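Local coordinates for sporulation and cell division protein SsgA (PDB 6SLC) that probably acts in sporulation-specific cell division of Streptomyces as an SsgA-family protein akin to the FtsZ-recruiting SsgB, at residues F73-L78 against K129-A134. Residues are numbered along the deposited sequence; the frame is centred on the assembly and turned at random.
Sequences FARDLL and KRTDAA
Arg75 reaches from the first turn of helix 75-81 to the last turns of helix 121-134, where its guanidinium meets Thr131 edge-on and Asp132 over a face. One arginine, directly after the N-cap Ala74, thus ties the junction of edge strand 67-74 and its helix to the C-terminal end of helix 121-134. NH1 donates to Thr131 OG1 at 2.9 Å, with an N-H...O angle of 158° and the hydroxyl oxygen almost in the guanidinium plane. Asp132 OD1 stands over one face, 3.3 Å from NH1, with the carboxylate turned 75° from the guanidinium plane. No N-H points at that oxygen, which makes this salt bridge a matter of charge. Thr131 O also lies near, 3.1 Å from NH1, and Arg75 CD passes Thr131 OG1 at 3.3 Å. The arginine chain starts extended, CG trans to N, then bends at chi3 (72°), which turns the guanidinium into this corner. Further out, NH2 bonds to Val135 O and forms a salt bridge with Glu140, both just beyond the helix, while Thr131 OG1 is itself hydrogen-bonded to Leu128 O, one turn back. Asp132 OD2 meets a bound glycerol, probably from crystallisation. A leucine in place of Arg75 would probably leave Thr131 OG1 and Val135 O without their N-H donor and the carboxylates of Asp132 and Glu140 without a countercharge. With two acidic groups and a carbonyl around it, the buried guanidinium is likely to remain charged, its directional bonds setting its orientation and the carboxylate above its face adding electrostatic hold.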
loop_
_atom_site.group_PDB
_atom_site.type_symbol
_atom_site.label_atom_id
_atom_site.label_comp_id
_atom_site.label_asym_id
_atom_site.label_seq_id
_atom_site.Cartn_x
_atom_site.Cartn_y
_atom_site.Cartn_z
ATOM N N PHE A 73 -10.422 13.930 -1.071
ATOM C CA PHE A 73 -11.214 15.031 -1.661
ATOM C C PHE A 73 -12.290 14.445 -2.564
ATOM O O PHE A 73 -12.072 13.363 -3.143
ATOM C CB PHE A 73 -10.339 15.954 -2.497
ATOM C CG PHE A 73 -9.205 16.590 -1.748
ATOM C CD1 PHE A 73 -9.443 17.669 -0.920
ATOM C CD2 PHE A 73 -7.902 16.138 -1.893
ATOM C CE1 PHE A 73 -8.395 18.285 -0.250
ATOM C CE2 PHE A 73 -6.863 16.735 -1.199
ATOM C CZ PHE A 73 -7.110 17.797 -0.365
ATOM N N ALA A 74 -13.416 15.149 -2.685
ATOM C CA ALA A 74 -14.375 14.968 -3.793
ATOM C C ALA A 74 -13.668 15.375 -5.087
ATOM O O ALA A 74 -13.111 16.498 -5.140
ATOM C CB ALA A 74 -15.619 15.782 -3.565
ATOM N N ARG A 75 -13.641 14.495 -6.081
ATOM C CA ARG A 75 -13.065 14.861 -7.395
ATOM C C ARG A 75 -13.726 16.166 -7.864
ATOM O O ARG A 75 -12.988 17.057 -8.344
ATOM C CB ARG A 75 -13.224 13.725 -8.413
ATOM C CG ARG A 75 -12.688 14.114 -9.780
ATOM C CD ARG A 75 -12.574 12.987 -10.754
ATOM N NE ARG A 75 -13.877 12.526 -11.226
ATOM C CZ ARG A 75 -14.047 11.743 -12.286
ATOM N NH1 ARG A 75 -13.007 11.361 -13.021
ATOM N NH2 ARG A 75 -15.264 11.358 -12.621
ATOM N N ASP A 76 -15.048 16.297 -7.709
ATOM C CA ASP A 76 -15.846 17.443 -8.259
ATOM C C ASP A 76 -15.439 18.756 -7.577
ATOM O O ASP A 76 -15.525 19.798 -8.227
ATOM C CB ASP A 76 -17.351 17.185 -8.163
ATOM C CG ASP A 76 -17.887 17.061 -6.742
ATOM O OD1 ASP A 76 -18.185 18.119 -6.160
ATOM O OD2 ASP A 76 -17.988 15.898 -6.228
ATOM N N LEU A 77 -14.969 18.703 -6.333
ATOM C CA LEU A 77 -14.492 19.895 -5.586
ATOM C C LEU A 77 -13.170 20.393 -6.176
ATOM O O LEU A 77 -13.024 21.607 -6.337
ATOM C CB LEU A 77 -14.334 19.538 -4.106
ATOM C CG LEU A 77 -13.794 20.674 -3.237
ATOM C CD1 LEU A 77 -14.921 21.440 -2.578
ATOM C CD2 LEU A 77 -12.833 20.149 -2.193
ATOM N N LEU A 78 -12.229 19.494 -6.474
ATOM C CA LEU A 78 -10.940 19.870 -7.110
ATOM C C LEU A 78 -11.200 20.387 -8.522
ATOM O O LEU A 78 -10.588 21.401 -8.905
ATOM C CB LEU A 78 -10.006 18.656 -7.141
ATOM C CG LEU A 78 -9.508 18.197 -5.775
ATOM C CD1 LEU A 78 -8.625 16.972 -5.918
ATOM C CD2 LEU A 78 -8.787 19.332 -5.069
ATOM N N LYS A 129 -8.089 15.397 -16.006
ATOM C CA LYS A 129 -8.484 15.005 -17.391
ATOM C C LYS A 129 -8.203 13.520 -17.607
ATOM O O LYS A 129 -9.020 12.855 -18.257
ATOM C CB LYS A 129 -7.811 15.871 -18.454
ATOM C CG LYS A 129 -8.429 17.262 -18.613
ATOM C CD LYS A 129 -7.822 18.079 -19.740
ATOM C CE LYS A 129 -8.495 19.422 -19.960
ATOM N NZ LYS A 129 -7.702 20.295 -20.865
ATOM N N ARG A 130 -7.131 12.998 -17.024
ATOM C CA ARG A 130 -6.825 11.547 -17.100
ATOM C C ARG A 130 -7.878 10.770 -16.300
ATOM O O ARG A 130 -8.347 9.730 -16.797
ATOM C CB ARG A 130 -5.373 11.300 -16.680
ATOM C CG ARG A 130 -4.376 11.831 -17.703
ATOM C CD ARG A 130 -2.951 11.844 -17.207
ATOM N NE ARG A 130 -2.651 10.494 -16.762
ATOM C CZ ARG A 130 -2.091 10.176 -15.600
ATOM N NH1 ARG A 130 -1.671 11.129 -14.771
ATOM N NH2 ARG A 130 -1.947 8.898 -15.298
ATOM N N THR A 131 -8.303 11.269 -15.137
ATOM C CA THR A 131 -9.380 10.604 -14.351
ATOM C C THR A 131 -10.687 10.651 -15.142
ATOM O O THR A 131 -11.432 9.673 -15.096
ATOM C CB THR A 131 -9.557 11.181 -12.943
ATOM O OG1 THR A 131 -10.286 12.404 -13.017
ATOM C CG2 THR A 131 -8.232 11.373 -12.235
ATOM N N ASP A 132 -10.935 11.733 -15.870
ATOM C CA ASP A 132 -12.171 11.900 -16.684
ATOM C C ASP A 132 -12.180 10.919 -17.859
ATOM O O ASP A 132 -13.274 10.465 -18.224
ATOM C CB ASP A 132 -12.303 13.320 -17.227
ATOM C CG ASP A 132 -12.478 14.365 -16.142
ATOM O OD1 ASP A 132 -12.751 13.972 -14.971
ATOM O OD2 ASP A 132 -12.349 15.561 -16.465
ATOM N N ALA A 133 -11.016 10.596 -18.424
ATOM C CA ALA A 133 -10.920 9.596 -19.506
ATOM C C ALA A 133 -11.266 8.204 -18.949
ATOM O O ALA A 133 -11.885 7.420 -19.663
ATOM C CB ALA A 133 -9.557 9.642 -20.135
ATOM N N ALA A 134 -10.908 7.912 -17.703
ATOM C CA ALA A 134 -11.226 6.630 -17.024
ATOM C C ALA A 134 -12.709 6.584 -16.638
ATOM O O ALA A 134 -13.353 5.560 -16.897
ATOM C CB ALA A 134 -10.355 6.463 -15.802
#